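Periplasmic beta-glucosidase (Pseudomonas aeruginosa, PDB 6R5T) probably hydrolyses terminal, non-reducing beta-D-glucosyl residues to release beta-D-glucose, acting in the periplasm as a family 3 glycoside hydrolase. Local coordinates at residues L366-D370 with G371-L375; V410-G413 with L414-V418; P606-P609 with F610-L614; G542-G545 with G546-I549. The protein carries 1 engineered substitution. All blocks are in the same frame, centred on the assembly; numbering follows the deposited sequence.

Contact 1. Residues L366-D370 with G371-L375; sequences LKNRD and GLLPL
The side-chain carbonyl of N368 accepts a nearly straight hydrogen bond from the backbone of L373, with OD1 2.9 Å from L373 N. The N-H arrives in the carbonyl plane, on a lone pair of OD1. The other half of the same amide returns the bond: N368 ND2 lies 2.9 Å from L373 O, which stays close to the amide plane of N368 although the donor is tilted 31° from the carbonyl plane of L373. L373 O belongs to the cis peptide before P374. With CG anti to the backbone N (chi1 -169°), the amide of N368 reaches across the base of the turn to the returning chain, where OD1 also packs against L373 CB at 3.5 Å.

Between these partners the backbone reverses through R369-L372, closed by L372 N to R369 O at 3.2 Å. D370 and G371 both have positive phi, in the left-handed helical region, roughly as in a type I' turn. A water bridges its flank, donating to N368 O at 2.6 Å and accepting from G371 N at 2.7 Å. R369 is turned to D533, its salt-bridge partner.

The turn follows edge strand 364-368 of the C-terminal domain's mixed sheet, just past a classic beta bulge opposite I535. Two bonds to one residue hold the N368 amide against rotation and give both backbone polar atoms of L373 a partner in a segment without regular structure.

Contact 2. Residues V410-G413 with L414-V418; sequences VYQG and LANAV
Residues 410-418 form one uninterrupted alpha-helix, and its i to i+4 ladder joins the two halves. L414 N is bonded to V410 O at 3.0 Å, A415 N to Y411 O, and N416 N to Q412 O at 2.8 Å. The last rung between the two halves, A417 N to G413 O at 3.1 Å, is more bent. On the outer side Q412 and N416, one turn apart, add a side-chain bond: Q412 NE2 donates to N416 OD1 at 3.1 Å. The bond is straight at the donor and lies near the amide plane of Q412, but it meets OD1 from 44° above the carbonyl plane, the two amides being turned 42° against each other. A bend at chi2 (67°) folds the glutamine chain toward N416. ND2 of N416 is used by N547 of helix 545-553.

The helix flanks the mixed sheet in the alpha/beta C-terminal domain, between strands 380-384 and 423-427 and helix 545-553. On its inner side V410 and L414 lie side by side, CG1 of V410 being 4.2 Å from CD1 of L414; V410 reaches I549, and L414 spans A550, L553, V383 and L424. The Y411 ring, in a cation-pi contact with K389, touches A415 CB through CE1 at 4.4 Å.

Contact 3. Residues P606-P609 with F610-L614; sequences PLYP and FGYGL
Two tyrosines four residues apart, Y608 and Y612, turn their rings nearly parallel, with planes 20° apart, but offset so that little of one ring lies over the other. Their centroids are 5.3 Å apart, and the touch is made by Y608 CD1 against Y612 CE2 at 3.5 Å. A type II beta turn from P609 to Y612 brings them together. It is closed by Y612 N donating to P609 O at 3.1 Å, and G611 occupies its third position with a phi of 85°. Just before the turn, L607 and Y608 make a classic beta bulge opposite F567, and L607 CG sits 3.9 Å above the plane of the Y608 ring, over its centre.

Each tyrosine hydroxyl is engaged beyond the turn, Y608 OH with Q529 OE1 and Y612 OH with L366 O of strand 364-368. F610, at the second position of the turn, takes its ring to other partners: it stacks on Y578 and meets W98 of the N-terminal TIM-barrel domain, while its backbone bonds to S722 of the fibronectin-like domain. The turn thus lies where three parts of the enzyme converge. A bound PEG molecule approaches the P609 side chain.

In Y612, CG anti to the backbone N (chi1 -179°) carries the ring back beside Y608. Nearer the backbone, Y612 CB rests 3.7 Å from P609 CD.

Contact 4. Residues G542-G545 with G546-I549; sequences GTEG and GNAI
The carboxylate of E544 and the amide of N547 meet through one oxygen and one nitrogen, with planes 34° apart. N547 ND2 donates to E544 OE1 at 2.8 Å in an almost perfectly straight bond. The acceptor lies in the amide plane of N547, whereas the donor approaches OE1 on its syn side and 25° out of the carboxylate plane. At their other polar atoms, OE2 of E544 forms a salt bridge with R352, and OD1 of N547 accepts from N416. Each flat group is therefore held by a bond at both of its polar atoms, which should fix its rotation, and the arginine probably helps keep the buried glutamate charged.

E544 is the N-cap of helix 545-553, and N547 stands three residues further on. The bend at chi2 (-69°) brings the carboxylate back beside the first helical turn. E544 O starts the helical ladder: it accepts from A548 N at 3.1 Å and, weakly, from N547 N. The next rung runs from I549 N to G545 O at 2.9 Å, and CG1 of I549 leans close to this oxygen, at 3.1 Å. Ahead of the helix, G545 N bonds to G542 O at 2.8 Å and closes a type I turn from G542 to G545.

This buried helix start follows strand 534-537 of the mixed sheet. Helix 352-362 flanks it, with R356 beside E544 and N547 and A359 against A548, while backbone bonds from T543 and G546 tie it to V408 in the loop leading into helix 410-418.

How the contacts relate
All four contacts lie in the C-terminal domain that follows the TIM barrel and come in the order contact 1, contact 2, contact 4, contact 3. Contacts 2 and 4, with centres about 10 Å apart, belong to neighbouring helices, 410-418 and 545-553, which are bonded and packed together. Contacts 1 and 3, about 17 Å between centres, meet where edge strand 364-368 borders the loop 606-614, and L614 packs on L366 there. Contacts 2 and 3 are the furthest apart, with about 28 Å between centres. The set thus runs from the helical layer to the sheet edge and on toward the fibronectin-like part.

Contact 1. Residues L366-D370 with G371-L375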
loop_
_atom_site.group_PDB
_atom_site.type_symbol
_atom_site.label_atom_id
_atom_site.label_comp_id
_atom_site.label_asym_id
_atom_site.label_seq_id
_atom_site.Cartn_x
_atom_site.Cartn_y
_atom_site.Cartn_z
ATOM N N LEU A 366 21.766 -0.109 -17.156
ATOM C CA LEU A 366 20.718 0.899 -16.956
ATOM C C LEU A 366 21.064 2.228 -17.640
ATOM O O LEU A 366 20.132 2.987 -17.913
ATOM C CB LEU A 366 20.501 1.103 -15.464
ATOM C CG LEU A 366 19.854 -0.082 -14.725
ATOM C CD1 LEU A 366 19.735 0.204 -13.268
ATOM C CD2 LEU A 366 18.495 -0.375 -15.307
ATOM N N LYS A 367 22.343 2.527 -17.824
ATOM C CA LYS A 367 22.774 3.816 -18.418
ATOM C C LYS A 367 24.173 3.624 -18.981
ATOM O O LYS A 367 24.960 2.921 -18.386
ATOM C CB LYS A 367 22.801 4.948 -17.405
ATOM C CG LYS A 367 23.163 6.315 -17.982
ATOM C CD LYS A 367 23.193 7.440 -16.987
ATOM C CE LYS A 367 23.518 8.751 -17.703
ATOM N NZ LYS A 367 23.627 9.896 -16.776
ATOM N N ASN A 368 24.457 4.243 -20.129
ATOM C CA ASN A 368 25.791 4.155 -20.725
ATOM C C ASN A 368 25.973 5.382 -21.622
ATOM O O ASN A 368 25.707 5.270 -22.812
ATOM C CB ASN A 368 25.986 2.895 -21.540
ATOM C CG ASN A 368 27.436 2.670 -21.948
ATOM O OD1 ASN A 368 28.354 3.203 -21.330
ATOM N ND2 ASN A 368 27.622 1.881 -22.977
ATOM N N ARG A 369 26.464 6.469 -21.058
ATOM C CA ARG A 369 26.601 7.771 -21.775
ATOM C C ARG A 369 27.796 7.668 -22.731
ATOM O O ARG A 369 28.925 7.354 -22.274
ATOM C CB ARG A 369 26.760 8.907 -20.756
ATOM C CG ARG A 369 26.863 10.316 -21.348
ATOM C CD ARG A 369 27.302 11.395 -20.356
ATOM N NE ARG A 369 28.757 11.538 -20.391
ATOM C CZ ARG A 369 29.523 12.315 -19.625
ATOM N NH1 ARG A 369 29.008 13.087 -18.678
ATOM N NH2 ARG A 369 30.836 12.292 -19.813
ATOM N N ASP A 370 27.541 7.971 -24.005
ATOM C CA ASP A 370 28.575 8.217 -25.045
ATOM C C ASP A 370 29.502 6.999 -25.129
ATOM O O ASP A 370 30.679 7.149 -25.364
ATOM C CB ASP A 370 29.275 9.540 -24.735
ATOM C CG ASP A 370 28.375 10.780 -24.898
ATOM O OD1 ASP A 370 27.359 10.738 -25.656
ATOM O OD2 ASP A 370 28.664 11.806 -24.253
ATOM N N GLY A 371 28.975 5.794 -24.948
ATOM C CA GLY A 371 29.775 4.573 -25.155
ATOM C C GLY A 371 30.940 4.444 -24.192
ATOM O O GLY A 371 31.941 3.825 -24.567
ATOM N N LEU A 372 30.829 4.931 -22.958
ATOM C CA LEU A 372 31.899 4.729 -21.947
ATOM C C LEU A 372 32.167 3.233 -21.751
ATOM O O LEU A 372 33.356 2.813 -21.769
ATOM C CB LEU A 372 31.498 5.382 -20.636
ATOM C CG LEU A 372 32.481 5.215 -19.484
ATOM C CD1 LEU A 372 33.882 5.698 -19.878
ATOM C CD2 LEU A 372 31.944 5.902 -18.261
ATOM N N LEU A 373 31.115 2.426 -21.598
ATOM C CA LEU A 373 31.264 0.973 -21.557
ATOM C C LEU A 373 31.094 0.461 -22.966
ATOM O O LEU A 373 30.272 0.966 -23.740
ATOM C CB LEU A 373 30.239 0.334 -20.606
ATOM C CG LEU A 373 30.347 0.756 -19.149
ATOM C CD1 LEU A 373 29.276 0.034 -18.347
ATOM C CD2 LEU A 373 31.738 0.477 -18.592
ATOM N N PRO A 374 31.792 -0.610 -23.356
ATOM C CA PRO A 374 32.748 -1.315 -22.509
ATOM C C PRO A 374 34.105 -0.595 -22.380
ATOM O O PRO A 374 34.516 0.096 -23.297
ATOM C CB PRO A 374 32.934 -2.636 -23.227
ATOM C CG PRO A 374 32.673 -2.320 -24.690
ATOM C CD PRO A 374 31.612 -1.242 -24.671
ATOM N N LEU A 375 34.744 -0.797 -21.255
ATOM C CA LEU A 375 36.104 -0.281 -20.942
ATOM C C LEU A 375 37.164 -1.069 -21.715
ATOM O O LEU A 375 37.010 -2.237 -21.982
ATOM C CB LEU A 375 36.380 -0.427 -19.451
ATOM C CG LEU A 375 35.411 0.281 -18.493
ATOM C CD1 LEU A 375 35.811 0.008 -17.071
ATOM C CD2 LEU A 375 35.320 1.742 -18.775
HETATM O O HOH W 1 26.442 4.924 -25.319
#

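Contact 2. Residues V410-G413 with L414-V418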
loop_
_atom_site.group_PDB
_atom_site.type_symbol
_atom_site.label_atom_id
_atom_site.label_comp_id
_atom_site.label_asym_id
_atom_site.label_seq_id
_atom_site.Cartn_x
_atom_site.Cartn_y
_atom_site.Cartn_z
ATOM N N VAL A 410 34.045 -7.928 -6.901
ATOM C CA VAL A 410 34.157 -7.052 -8.096
ATOM C C VAL A 410 35.622 -6.661 -8.262
ATOM O O VAL A 410 36.133 -6.799 -9.376
ATOM C CB VAL A 410 33.253 -5.828 -8.003
ATOM C CG1 VAL A 410 33.547 -4.871 -9.144
ATOM C CG2 VAL A 410 31.812 -6.272 -7.977
ATOM N N TYR A 411 36.288 -6.252 -7.185
ATOM C CA TYR A 411 37.729 -5.917 -7.280
ATOM C C TYR A 411 38.514 -7.077 -7.894
ATOM O O TYR A 411 39.308 -6.912 -8.824
ATOM C CB TYR A 411 38.278 -5.511 -5.921
ATOM C CG TYR A 411 39.733 -5.158 -6.028
ATOM C CD1 TYR A 411 40.702 -6.142 -5.943
ATOM C CD2 TYR A 411 40.113 -3.859 -6.281
ATOM C CE1 TYR A 411 42.044 -5.823 -6.053
ATOM C CE2 TYR A 411 41.453 -3.519 -6.396
ATOM C CZ TYR A 411 42.399 -4.519 -6.332
ATOM O OH TYR A 411 43.719 -4.205 -6.455
ATOM N N GLN A 412 38.345 -8.302 -7.389
ATOM C CA GLN A 412 39.128 -9.451 -7.844
ATOM C C GLN A 412 38.794 -9.778 -9.281
ATOM O O GLN A 412 39.687 -10.179 -10.030
ATOM C CB GLN A 412 38.911 -10.649 -6.905
ATOM C CG GLN A 412 39.815 -11.812 -7.222
ATOM C CD GLN A 412 41.251 -11.450 -6.921
ATOM O OE1 GLN A 412 41.556 -10.992 -5.830
ATOM N NE2 GLN A 412 42.097 -11.503 -7.941
ATOM N N GLY A 413 37.530 -9.620 -9.693
ATOM C CA GLY A 413 37.147 -9.859 -11.091
ATOM C C GLY A 413 37.880 -8.891 -12.016
ATOM O O GLY A 413 38.362 -9.322 -13.093
ATOM N N LEU A 414 37.989 -7.638 -11.606
ATOM C CA LEU A 414 38.696 -6.645 -12.435
ATOM C C LEU A 414 40.189 -7.015 -12.460
ATOM O O LEU A 414 40.752 -7.032 -13.537
ATOM C CB LEU A 414 38.468 -5.267 -11.855
ATOM C CG LEU A 414 37.030 -4.788 -11.962
ATOM C CD1 LEU A 414 36.907 -3.502 -11.220
ATOM C CD2 LEU A 414 36.579 -4.641 -13.397
ATOM N N ALA A 415 40.754 -7.422 -11.316
ATOM C CA ALA A 415 42.200 -7.790 -11.237
ATOM C C ALA A 415 42.456 -8.968 -12.168
ATOM O O ALA A 415 43.480 -8.990 -12.898
ATOM C CB ALA A 415 42.582 -8.098 -9.803
ATOM N N ASN A 416 41.571 -9.963 -12.156
ATOM C CA ASN A 416 41.665 -11.171 -13.003
ATOM C C ASN A 416 41.656 -10.784 -14.486
ATOM O O ASN A 416 42.386 -11.376 -15.291
ATOM C CB ASN A 416 40.516 -12.141 -12.718
ATOM C CG ASN A 416 40.567 -12.799 -11.355
ATOM O OD1 ASN A 416 41.598 -12.806 -10.661
ATOM N ND2 ASN A 416 39.451 -13.410 -10.980
ATOM N N ALA A 417 40.818 -9.821 -14.840
ATOM C CA ALA A 417 40.588 -9.452 -16.258
ATOM C C ALA A 417 41.822 -8.716 -16.801
ATOM O O ALA A 417 42.164 -8.988 -17.959
ATOM C CB ALA A 417 39.379 -8.573 -16.352
ATOM N N VAL A 418 42.412 -7.818 -16.023
ATOM C CA VAL A 418 43.430 -6.853 -16.539
ATOM C C VAL A 418 44.850 -7.424 -16.373
ATOM O O VAL A 418 45.748 -6.904 -17.088
ATOM C CB VAL A 418 43.312 -5.467 -15.910
ATOM C CG1 VAL A 418 41.942 -4.862 -16.167
ATOM C CG2 VAL A 418 43.653 -5.420 -14.436
#

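Contact 3. Residues P606-P609 with F610-L614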
loop_
_atom_site.group_PDB
_atom_site.type_symbol
_atom_site.label_atom_id
_atom_site.label_comp_id
_atom_site.label_asym_id
_atom_site.label_seq_id
_atom_site.Cartn_x
_atom_site.Cartn_y
_atom_site.Cartn_z
ATOM N N PRO A 606 7.581 4.892 -13.286
ATOM C CA PRO A 606 8.832 4.362 -12.776
ATOM C C PRO A 606 10.021 5.091 -13.409
ATOM O O PRO A 606 9.912 5.610 -14.545
ATOM C CB PRO A 606 8.777 2.895 -13.225
ATOM C CG PRO A 606 7.985 2.943 -14.460
ATOM C CD PRO A 606 6.886 3.980 -14.212
ATOM N N LEU A 607 11.145 5.099 -12.713
ATOM C CA LEU A 607 12.402 5.576 -13.327
ATOM C C LEU A 607 12.800 4.606 -14.437
ATOM O O LEU A 607 13.128 5.061 -15.531
ATOM C CB LEU A 607 13.518 5.667 -12.288
ATOM C CG LEU A 607 14.824 6.203 -12.869
ATOM C CD1 LEU A 607 14.654 7.583 -13.515
ATOM C CD2 LEU A 607 15.873 6.306 -11.804
ATOM N N TYR A 608 12.713 3.300 -14.167
ATOM C CA TYR A 608 13.040 2.263 -15.180
ATOM C C TYR A 608 11.854 1.313 -15.186
ATOM O O TYR A 608 11.521 0.763 -14.137
ATOM C CB TYR A 608 14.325 1.517 -14.854
ATOM C CG TYR A 608 15.545 2.368 -14.624
ATOM C CD1 TYR A 608 16.149 3.068 -15.652
ATOM C CD2 TYR A 608 16.135 2.418 -13.381
ATOM C CE1 TYR A 608 17.302 3.811 -15.429
ATOM C CE2 TYR A 608 17.280 3.155 -13.143
ATOM C CZ TYR A 608 17.874 3.856 -14.178
ATOM O OH TYR A 608 19.032 4.574 -13.953
ATOM N N PRO A 609 11.213 1.108 -16.331
ATOM C CA PRO A 609 10.015 0.254 -16.365
ATOM C C PRO A 609 10.369 -1.235 -16.460
ATOM O O PRO A 609 11.455 -1.639 -16.739
ATOM C CB PRO A 609 9.341 0.686 -17.648
ATOM C CG PRO A 609 10.512 1.038 -18.520
ATOM C CD PRO A 609 11.536 1.702 -17.625
ATOM N N PHE A 610 9.369 -2.043 -16.176
ATOM C CA PHE A 610 9.430 -3.496 -16.397
ATOM C C PHE A 610 9.920 -3.789 -17.805
ATOM O O PHE A 610 9.464 -3.152 -18.779
ATOM C CB PHE A 610 8.038 -4.069 -16.219
ATOM C CG PHE A 610 7.986 -5.557 -16.380
ATOM C CD1 PHE A 610 8.281 -6.425 -15.324
ATOM C CD2 PHE A 610 7.600 -6.113 -17.593
ATOM C CE1 PHE A 610 8.152 -7.800 -15.497
ATOM C CE2 PHE A 610 7.471 -7.481 -17.752
ATOM C CZ PHE A 610 7.767 -8.320 -16.721
ATOM N N GLY A 611 10.879 -4.680 -17.916
ATOM C CA GLY A 611 11.441 -5.105 -19.206
ATOM C C GLY A 611 12.541 -4.186 -19.713
ATOM O O GLY A 611 13.052 -4.470 -20.822
ATOM N N TYR A 612 12.969 -3.185 -18.940
ATOM C CA TYR A 612 14.013 -2.222 -19.372
ATOM C C TYR A 612 15.398 -2.848 -19.247
ATOM O O TYR A 612 15.733 -3.493 -18.236
ATOM C CB TYR A 612 13.942 -0.947 -18.544
ATOM C CG TYR A 612 14.938 0.095 -18.918
ATOM C CD1 TYR A 612 14.801 0.875 -20.036
ATOM C CD2 TYR A 612 16.048 0.260 -18.130
ATOM C CE1 TYR A 612 15.751 1.845 -20.337
ATOM C CE2 TYR A 612 17.019 1.198 -18.425
ATOM C CZ TYR A 612 16.859 2.002 -19.503
ATOM O OH TYR A 612 17.861 2.918 -19.737
ATOM N N GLY A 613 16.219 -2.557 -20.240
ATOM C CA GLY A 613 17.660 -2.821 -20.096
ATOM C C GLY A 613 18.369 -2.560 -21.394
ATOM O O GLY A 613 17.764 -2.838 -22.478
ATOM N N LEU A 614 19.542 -1.965 -21.299
ATOM C CA LEU A 614 20.263 -1.486 -22.497
ATOM C C LEU A 614 21.283 -2.545 -22.932
ATOM O O LEU A 614 21.444 -3.604 -22.336
ATOM C CB LEU A 614 20.972 -0.172 -22.161
ATOM C CG LEU A 614 20.078 0.964 -21.652
ATOM C CD1 LEU A 614 20.940 2.166 -21.346
ATOM C CD2 LEU A 614 19.016 1.302 -22.669
#

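Contact 4. Residues G542-G545 with G546-I549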
loop_
_atom_site.group_PDB
_atom_site.type_symbol
_atom_site.label_atom_id
_atom_site.label_comp_id
_atom_site.label_asym_id
_atom_site.label_seq_id
_atom_site.Cartn_x
_atom_site.Cartn_y
_atom_site.Cartn_z
ATOM N N GLY A 542 26.553 -13.635 -7.018
ATOM C CA GLY A 542 26.946 -15.005 -6.611
ATOM C C GLY A 542 28.434 -15.234 -6.549
ATOM O O GLY A 542 29.253 -14.311 -6.624
ATOM N N THR A 543 28.796 -16.511 -6.435
ATOM C CA THR A 543 30.197 -16.951 -6.219
ATOM C C THR A 543 31.117 -16.440 -7.337
ATOM O O THR A 543 32.248 -16.092 -7.017
ATOM C CB THR A 543 30.209 -18.476 -6.197
ATOM O OG1 THR A 543 29.469 -18.916 -5.056
ATOM C CG2 THR A 543 31.610 -19.041 -6.124
ATOM N N GLU A 544 30.644 -16.385 -8.577
ATOM C CA GLU A 544 31.446 -15.892 -9.714
ATOM C C GLU A 544 31.040 -14.477 -10.077
ATOM O O GLU A 544 31.420 -14.009 -11.163
ATOM C CB GLU A 544 31.284 -16.869 -10.868
ATOM C CG GLU A 544 32.131 -18.113 -10.683
ATOM C CD GLU A 544 33.629 -17.861 -10.791
ATOM O OE1 GLU A 544 34.006 -17.160 -11.747
ATOM O OE2 GLU A 544 34.419 -18.311 -9.900
ATOM N N GLY A 545 30.344 -13.767 -9.176
ATOM C CA GLY A 545 29.798 -12.466 -9.550
ATOM C C GLY A 545 30.850 -11.522 -10.102
ATOM O O GLY A 545 30.638 -10.880 -11.118
ATOM N N GLY A 546 31.972 -11.386 -9.426
ATOM C CA GLY A 546 32.976 -10.391 -9.833
ATOM C C GLY A 546 33.540 -10.726 -11.199
ATOM O O GLY A 546 33.843 -9.800 -11.950
ATOM N N ASN A 547 33.678 -11.996 -11.543
ATOM C CA ASN A 547 34.190 -12.364 -12.893
ATOM C C ASN A 547 33.139 -12.078 -13.963
ATOM O O ASN A 547 33.469 -11.503 -15.023
ATOM C CB ASN A 547 34.611 -13.823 -12.955
ATOM C CG ASN A 547 35.977 -14.091 -12.361
ATOM O OD1 ASN A 547 36.873 -13.245 -12.443
ATOM N ND2 ASN A 547 36.129 -15.301 -11.781
ATOM N N ALA A 548 31.862 -12.341 -13.687
ATOM C CA ALA A 548 30.793 -12.059 -14.657
ATOM C C ALA A 548 30.677 -10.534 -14.857
ATOM O O ALA A 548 30.452 -10.059 -15.984
ATOM C CB ALA A 548 29.511 -12.700 -14.216
ATOM N N ILE A 549 30.808 -9.773 -13.770
ATOM C CA ILE A 549 30.732 -8.294 -13.835
ATOM C C ILE A 549 31.903 -7.755 -14.669
ATOM O O ILE A 549 31.681 -6.961 -15.586
ATOM C CB ILE A 549 30.638 -7.699 -12.427
ATOM C CG1 ILE A 549 29.322 -8.097 -11.756
ATOM C CG2 ILE A 549 30.819 -6.202 -12.483
ATOM C CD1 ILE A 549 29.295 -7.827 -10.315
#